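PDB 3UGV: enolase from alpha proteobacterium BAL199, which belongs to the mandelate racemase/muconate lactonizing enzyme family of the enolase superfamily, binds magnesium, and is probably a lyase. Local coordinates for residues Met302-Val307 against Met311-Val316; Met324-Tyr329 against His335-Thr340. All blocks are in the same frame, centred on the assembly; numbering follows the deposited sequence.

Contact 1. Residues Met302-Val307 against Met311-Val316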
ATOM      1  N   MET F 302     -29.872  15.992   7.516  1.00 20.35           N
ATOM      2  CA  MET F 302     -30.846  14.996   7.103  1.00 27.92           C
ATOM      3  C   MET F 302     -30.173  13.738   6.547  1.00 30.07           C
ATOM      4  O   MET F 302     -30.789  12.674   6.514  1.00 30.42           O
ATOM      5  CB  MET F 302     -31.857  15.564   6.109  1.00 20.75           C
ATOM      6  CG  MET F 302     -31.402  15.522   4.685  1.00 35.29           C
ATOM      7  SD  MET F 302     -32.702  16.029   3.544  1.00 47.74           S
ATOM      8  CE  MET F 302     -31.759  16.208   2.027  1.00 46.86           C
ATOM      9  N   ARG F 303     -28.903  13.852   6.149  1.00 28.13           N
ATOM     10  CA  ARG F 303     -28.203  12.737   5.512  1.00 27.10           C
ATOM     11  C   ARG F 303     -27.233  12.027   6.457  1.00 30.44           C
ATOM     12  O   ARG F 303     -27.072  10.812   6.381  1.00 22.15           O
ATOM     13  CB  ARG F 303     -27.450  13.200   4.260  1.00 22.38           C
ATOM     14  CG  ARG F 303     -28.326  13.709   3.126  1.00 24.45           C
ATOM     15  CD  ARG F 303     -27.538  13.913   1.816  1.00 16.81           C
ATOM     16  NE  ARG F 303     -28.363  14.565   0.800  1.00 28.32           N
ATOM     17  CZ  ARG F 303     -28.314  15.865   0.494  1.00 34.95           C
ATOM     18  NH1 ARG F 303     -27.460  16.676   1.106  1.00 37.82           N
ATOM     19  NH2 ARG F 303     -29.124  16.368  -0.431  1.00 37.18           N
ATOM     20  N   ILE F 304     -26.582  12.782   7.339  1.00 21.00           N
ATOM     21  CA  ILE F 304     -25.604  12.190   8.240  1.00 23.13           C
ATOM     22  C   ILE F 304     -26.247  11.388   9.377  1.00 23.09           C
ATOM     23  O   ILE F 304     -25.581  10.575  10.021  1.00 24.21           O
ATOM     24  CB  ILE F 304     -24.652  13.248   8.844  1.00 28.85           C
ATOM     25  CG1 ILE F 304     -23.392  12.575   9.412  1.00 26.01           C
ATOM     26  CG2 ILE F 304     -25.360  14.054   9.920  1.00 21.45           C
ATOM     27  CD1 ILE F 304     -22.307  12.310   8.369  1.00 21.84           C
ATOM     28  N   GLY F 305     -27.531  11.635   9.637  1.00 27.49           N
ATOM     29  CA  GLY F 305     -28.241  10.957  10.714  1.00 20.45           C
ATOM     30  C   GLY F 305     -28.577  11.868  11.887  1.00 29.99           C
ATOM     31  O   GLY F 305     -28.521  11.453  13.049  1.00 24.06           O
ATOM     32  N   GLY F 306     -28.920  13.117  11.573  1.00 29.56           N
ATOM     33  CA  GLY F 306     -29.354  14.079  12.566  1.00 26.69           C
ATOM     34  C   GLY F 306     -28.290  14.422  13.585  1.00 28.93           C
ATOM     35  O   GLY F 306     -27.101  14.438  13.273  1.00 24.56           O
ATOM     36  N   VAL F 307     -28.720  14.701  14.812  1.00 26.47           N
ATOM     37  CA  VAL F 307     -27.790  14.994  15.892  1.00 26.52           C
ATOM     38  C   VAL F 307     -26.928  13.772  16.226  1.00 29.24           C
ATOM     39  O   VAL F 307     -25.719  13.893  16.425  1.00 25.82           O
ATOM     40  CB  VAL F 307     -28.526  15.491  17.155  1.00 33.64           C
ATOM     41  CG1 VAL F 307     -27.571  15.550  18.325  1.00 26.81           C
ATOM     42  CG2 VAL F 307     -29.168  16.864  16.900  1.00 26.81           C
ATOM     43  N   MET F 311     -22.705  13.625  15.831  1.00 19.71           N
ATOM     44  CA  MET F 311     -21.786  13.465  16.959  1.00 20.67           C
ATOM     45  C   MET F 311     -20.820  12.317  16.705  1.00 24.81           C
ATOM     46  O   MET F 311     -19.648  12.392  17.062  1.00 32.79           O
ATOM     47  CB  MET F 311     -22.534  13.263  18.290  1.00 22.30           C
ATOM     48  CG  MET F 311     -23.411  14.456  18.745  1.00 22.92           C
ATOM     49  SD  MET F 311     -22.617  16.077  18.706  1.00 44.13           S
ATOM     50  CE  MET F 311     -21.229  15.822  19.797  1.00 39.93           C
ATOM     51  N   ARG F 312     -21.317  11.252  16.087  1.00 22.16           N
ATOM     52  CA  ARG F 312     -20.465  10.125  15.733  1.00 25.26           C
ATOM     53  C   ARG F 312     -19.434  10.526  14.683  1.00 26.69           C
ATOM     54  O   ARG F 312     -18.270  10.128  14.754  1.00 20.78           O
ATOM     55  CB  ARG F 312     -21.313   8.947  15.260  1.00 20.99           C
ATOM     56  CG  ARG F 312     -22.060   8.306  16.421  1.00 22.61           C
ATOM     57  CD  ARG F 312     -23.074   7.280  15.982  1.00 26.38           C
ATOM     58  NE  ARG F 312     -24.042   7.028  17.043  1.00 39.04           N
ATOM     59  CZ  ARG F 312     -24.889   6.005  17.069  1.00 42.81           C
ATOM     60  NH1 ARG F 312     -24.887   5.103  16.094  1.00 48.89           N
ATOM     61  NH2 ARG F 312     -25.738   5.884  18.079  1.00 40.25           N
ATOM     62  N   ALA F 313     -19.875  11.341  13.729  1.00 20.06           N
ATOM     63  CA  ALA F 313     -19.025  11.794  12.648  1.00 16.67           C
ATOM     64  C   ALA F 313     -18.010  12.783  13.184  1.00 25.46           C
ATOM     65  O   ALA F 313     -16.874  12.813  12.718  1.00 23.48           O
ATOM     66  CB  ALA F 313     -19.861  12.426  11.529  1.00 14.96           C
ATOM     67  N   ALA F 314     -18.418  13.579  14.174  1.00 20.48           N
ATOM     68  CA  ALA F 314     -17.501  14.500  14.844  1.00 19.67           C
ATOM     69  C   ALA F 314     -16.367  13.718  15.481  1.00 24.62           C
ATOM     70  O   ALA F 314     -15.218  14.174  15.512  1.00 25.02           O
ATOM     71  CB  ALA F 314     -18.237  15.311  15.921  1.00 17.08           C
ATOM     72  N   GLY F 315     -16.716  12.553  16.021  1.00 16.94           N
ATOM     73  CA  GLY F 315     -15.753  11.621  16.570  1.00 15.38           C
ATOM     74  C   GLY F 315     -14.786  11.062  15.544  1.00 21.63           C
ATOM     75  O   GLY F 315     -13.601  10.969  15.817  1.00 24.76           O
ATOM     76  N   VAL F 316     -15.279  10.676  14.367  1.00 25.61           N
ATOM     77  CA  VAL F 316     -14.388  10.276  13.282  1.00 19.08           C
ATOM     78  C   VAL F 316     -13.512  11.454  12.842  1.00 22.14           C
ATOM     79  O   VAL F 316     -12.292  11.336  12.755  1.00 22.18           O
ATOM     80  CB  VAL F 316     -15.156   9.754  12.052  1.00 23.55           C
ATOM     81  CG1 VAL F 316     -14.187   9.433  10.958  1.00 26.41           C
ATOM     82  CG2 VAL F 316     -15.981   8.506  12.395  1.00 20.29           C
TER

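Contact 2. Residues Met324-Tyr329 against His335-Thr340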
ATOM      1  N   MET F 324     -14.290  20.257  10.324  1.00 27.44           N
ATOM      2  CA  MET F 324     -15.650  19.854  10.023  1.00 22.63           C
ATOM      3  C   MET F 324     -16.546  21.085  10.040  1.00 23.79           C
ATOM      4  O   MET F 324     -16.515  21.864  10.993  1.00 29.01           O
ATOM      5  CB  MET F 324     -16.089  18.828  11.069  1.00 20.49           C
ATOM      6  CG  MET F 324     -17.475  18.261  10.918  1.00 21.21           C
ATOM      7  SD  MET F 324     -17.579  16.794  11.961  1.00 31.45           S
ATOM      8  CE  MET F 324     -19.327  16.432  11.938  1.00 20.97           C
ATOM      9  N   SER F 325     -17.317  21.267   8.971  1.00 22.31           N
ATOM     10  CA  SER F 325     -18.245  22.393   8.846  1.00 23.43           C
ATOM     11  C   SER F 325     -19.649  21.834   8.708  1.00 26.83           C
ATOM     12  O   SER F 325     -19.823  20.620   8.649  1.00 27.58           O
ATOM     13  CB  SER F 325     -17.895  23.261   7.626  1.00 28.41           C
ATOM     14  OG  SER F 325     -16.659  23.948   7.800  1.00 18.34           O
ATOM     15  N   THR F 326     -20.653  22.701   8.656  1.00 22.42           N
ATOM     16  CA  THR F 326     -22.031  22.233   8.549  1.00 20.72           C
ATOM     17  C   THR F 326     -22.612  22.440   7.164  1.00 26.94           C
ATOM     18  O   THR F 326     -22.051  23.137   6.333  1.00 28.88           O
ATOM     19  CB  THR F 326     -22.977  22.940   9.543  1.00 20.34           C
ATOM     20  OG1 THR F 326     -22.986  24.352   9.275  1.00 26.40           O
ATOM     21  CG2 THR F 326     -22.543  22.687  10.978  1.00 20.52           C
ATOM     22  N   HIS F 327     -23.755  21.819   6.929  1.00 23.49           N
ATOM     23  CA  HIS F 327     -24.519  22.083   5.728  1.00 23.74           C
ATOM     24  C   HIS F 327     -25.997  22.166   6.061  1.00 27.65           C
ATOM     25  O   HIS F 327     -26.572  21.221   6.601  1.00 24.71           O
ATOM     26  CB  HIS F 327     -24.305  20.998   4.696  1.00 18.04           C
ATOM     27  CG  HIS F 327     -25.095  21.213   3.449  1.00 25.88           C
ATOM     28  ND1 HIS F 327     -26.204  20.460   3.129  1.00 27.45           N
ATOM     29  CD2 HIS F 327     -24.943  22.110   2.445  1.00 23.38           C
ATOM     30  CE1 HIS F 327     -26.690  20.870   1.972  1.00 27.70           C
ATOM     31  NE2 HIS F 327     -25.951  21.878   1.541  1.00 28.02           N
ATOM     32  N   LEU F 328     -26.595  23.306   5.727  1.00 26.74           N
ATOM     33  CA  LEU F 328     -27.976  23.620   6.072  1.00 25.30           C
ATOM     34  C   LEU F 328     -28.231  23.564   7.594  1.00 31.85           C
ATOM     35  O   LEU F 328     -27.291  23.432   8.398  1.00 24.73           O
ATOM     36  CB  LEU F 328     -28.939  22.728   5.283  1.00 20.52           C
ATOM     37  CG  LEU F 328     -28.851  22.865   3.756  1.00 28.10           C
ATOM     38  CD1 LEU F 328     -29.797  21.897   3.037  1.00 20.24           C
ATOM     39  CD2 LEU F 328     -29.133  24.306   3.329  1.00 31.60           C
ATOM     40  N   TYR F 329     -29.498  23.700   7.978  1.00 24.73           N
ATOM     41  CA  TYR F 329     -29.919  23.591   9.377  1.00 24.22           C
ATOM     42  C   TYR F 329     -29.067  24.408  10.331  1.00 21.97           C
ATOM     43  O   TYR F 329     -28.449  23.858  11.238  1.00 30.18           O
ATOM     44  CB  TYR F 329     -29.920  22.126   9.825  1.00 27.89           C
ATOM     45  CG  TYR F 329     -30.622  21.215   8.852  1.00 24.70           C
ATOM     46  CD1 TYR F 329     -31.978  20.965   8.972  1.00 20.49           C
ATOM     47  CD2 TYR F 329     -29.931  20.620   7.806  1.00 25.86           C
ATOM     48  CE1 TYR F 329     -32.634  20.142   8.083  1.00 23.02           C
ATOM     49  CE2 TYR F 329     -30.579  19.794   6.902  1.00 30.22           C
ATOM     50  CZ  TYR F 329     -31.935  19.560   7.046  1.00 31.29           C
ATOM     51  OH  TYR F 329     -32.597  18.736   6.167  1.00 34.84           O
ATOM     52  N   HIS F 335     -25.808  24.661  17.353  1.00 22.87           N
ATOM     53  CA  HIS F 335     -25.769  23.899  18.604  1.00 26.40           C
ATOM     54  C   HIS F 335     -24.648  22.862  18.629  1.00 27.31           C
ATOM     55  O   HIS F 335     -23.828  22.882  19.544  1.00 28.00           O
ATOM     56  CB  HIS F 335     -27.123  23.253  18.924  1.00 24.43           C
ATOM     57  CG  HIS F 335     -28.095  24.188  19.573  1.00 30.74           C
ATOM     58  ND1 HIS F 335     -28.139  24.390  20.938  1.00 34.52           N
ATOM     59  CD2 HIS F 335     -29.056  24.983  19.044  1.00 26.67           C
ATOM     60  CE1 HIS F 335     -29.086  25.266  21.221  1.00 30.90           C
ATOM     61  NE2 HIS F 335     -29.656  25.643  20.090  1.00 27.09           N
ATOM     62  N   VAL F 336     -24.597  21.978  17.627  1.00 18.27           N
ATOM     63  CA  VAL F 336     -23.591  20.907  17.631  1.00 21.79           C
ATOM     64  C   VAL F 336     -22.189  21.434  17.362  1.00 23.22           C
ATOM     65  O   VAL F 336     -21.214  20.838  17.814  1.00 26.28           O
ATOM     66  CB  VAL F 336     -23.892  19.748  16.628  1.00 22.52           C
ATOM     67  CG1 VAL F 336     -25.185  19.059  16.980  1.00 20.63           C
ATOM     68  CG2 VAL F 336     -23.931  20.265  15.196  1.00 16.17           C
ATOM     69  N   MET F 337     -22.082  22.543  16.630  1.00 21.96           N
ATOM     70  CA  MET F 337     -20.761  23.144  16.378  1.00 25.33           C
ATOM     71  C   MET F 337     -20.118  23.628  17.666  1.00 27.27           C
ATOM     72  O   MET F 337     -18.890  23.701  17.765  1.00 30.74           O
ATOM     73  CB  MET F 337     -20.824  24.285  15.353  1.00 22.42           C
ATOM     74  CG  MET F 337     -21.083  23.819  13.935  1.00 26.76           C
ATOM     75  SD  MET F 337     -19.619  23.079  13.202  1.00 27.61           S
ATOM     76  CE  MET F 337     -18.753  24.558  12.658  1.00 27.20           C
ATOM     77  N   ARG F 338     -20.955  23.947  18.654  1.00 34.62           N
ATOM     78  CA  ARG F 338     -20.478  24.370  19.972  1.00 32.30           C
ATOM     79  C   ARG F 338     -19.765  23.240  20.710  1.00 33.43           C
ATOM     80  O   ARG F 338     -18.968  23.497  21.600  1.00 31.46           O
ATOM     81  CB  ARG F 338     -21.628  24.914  20.833  1.00 27.64           C
ATOM     82  CG  ARG F 338     -22.169  26.275  20.389  1.00 30.17           C
ATOM     83  CD  ARG F 338     -21.145  27.387  20.568  1.00 29.13           C
ATOM     84  NE  ARG F 338     -20.720  27.521  21.960  1.00 42.65           N
ATOM     85  CZ  ARG F 338     -19.875  28.454  22.405  1.00 49.82           C
ATOM     86  NH1 ARG F 338     -19.357  29.351  21.574  1.00 45.28           N
ATOM     87  NH2 ARG F 338     -19.546  28.499  23.692  1.00 45.82           N
ATOM     88  N   VAL F 339     -20.047  21.993  20.347  1.00 30.13           N
ATOM     89  CA  VAL F 339     -19.360  20.868  20.980  1.00 33.44           C
ATOM     90  C   VAL F 339     -18.610  20.012  19.974  1.00 39.73           C
ATOM     91  O   VAL F 339     -18.244  18.881  20.277  1.00 42.39           O
ATOM     92  CB  VAL F 339     -20.325  19.967  21.747  1.00 26.89           C
ATOM     93  CG1 VAL F 339     -20.996  20.756  22.849  1.00 33.72           C
ATOM     94  CG2 VAL F 339     -21.365  19.378  20.795  1.00 26.14           C
ATOM     95  N   THR F 340     -18.383  20.546  18.780  1.00 33.91           N
ATOM     96  CA  THR F 340     -17.660  19.797  17.753  1.00 28.11           C
ATOM     97  C   THR F 340     -16.167  20.131  17.779  1.00 27.37           C
ATOM     98  O   THR F 340     -15.748  21.278  17.563  1.00 25.58           O
ATOM     99  CB  THR F 340     -18.249  20.042  16.364  1.00 26.05           C
ATOM    100  OG1 THR F 340     -19.591  19.542  16.331  1.00 25.82           O
ATOM    101  CG2 THR F 340     -17.408  19.352  15.298  1.00 18.66           C
TER

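Contact 1. Residues Met302-Val307 against Met311-Val316
Val307 and Met311 stand one turn apart on helix 306-320, joined by the backbone bond from Met311 N to Val307 O (3.1 Å, N-H...O angle 157°). Ahead of that turn the chain arrives as the short helix 301-304 and breaks at two glycines. Gly305 has a positive phi (110°) at which a side chain would collide with the preceding carbonyl oxygen, and Gly306, also at positive phi, completes the turn into the longer helix. The break brings Ile304 back beside that helix, with its CA 7.9 Å from the CA of Ala313.

Ile304 sends out its longer branch: CG1 lies opposite the backbone N (chi1 -162°), and CD1 at its end meets the methyl CB of Ala313 at 4.0 Å. Both segments belong to the C-terminal domain of this enolase-superfamily protein, the barrel domain in this family, where helix 306-320 follows the parallel strand 296-297. Helix 282-290 packs against 311-316 through Met285 on Ala313 and Leu289 on Val316.

Val307 and Met311 also touch through their side chains, CG1 of the valine lying 4.3 Å from CG of the methionine. CG of Met311 also passes 3.3 Å from Val307 O, the oxygen that receives the helical bond. Met311 then bends at both chi2 and chi3, carrying its thioether away from 302-307. Trp136 and Asp132 of helix 123-142 pack on Val307, while Arg312 forms a salt bridge with Glu341 of a neighbouring subunit.

Contact 2. Residues Met324-Tyr329 against His335-Thr340
Met337, on helix 330-337, meets Thr326 and Met324. Its chain is bent at chi2 and chi3 (-75° and -83°), so that CG and SD lie against the Thr326 methyl while CE turns toward the backbone of the loop. CG2 of Thr326 comes within 3.5 Å of Met337 CG, tight for two carbons, and the two side chains cross at a slant. The methyl of Met337, CE, reaches Met324 O at 3.9 Å. With an alanine in place of Met337 the thioether arm is gone, and a gap would probably open beside the Thr326 methyl and next to Met324 O.

Met324, extended, brings SD to 4.2 Å from CG2 of Thr340. The Thr340 hydroxyl donates to Val336 O (OG1 to O 2.6 Å) from above the carbonyl plane, across from Val339 N on the other face, while OG1 accepts from Trp310 NE1.

Ser325 OG accepts from Trp345 N and Thr326 OG1 from Glu347 N, which ties the loop to strand 346-348 and the residues just before it. Trp310 of helix 306-320 packs on Met324, Thr326 and Val336, while Phe301 of helix 301-304 covers Thr326 and Val336.

How the contacts relate
From the N-terminal side, contact 1 comes first: it folds the end of helix 301-304 back on the opening turns of helix 306-320, with three residues between its segments. That helix then runs on toward 324-329, and contact 2 closes the excursion through helix 330-337, bringing residues 335-340 back against that loop with five residues between its segments. The two are in series, neither nested nor crossed, and their centres lie about 10 Å apart. They meet in space as well: Met324 SD packs 3.7 Å from Ala314 CA, Met311 CE touches Val339 CG2, and Met302 CB lies against Tyr329 OH. Together they join three successive helices of the C-terminal domain.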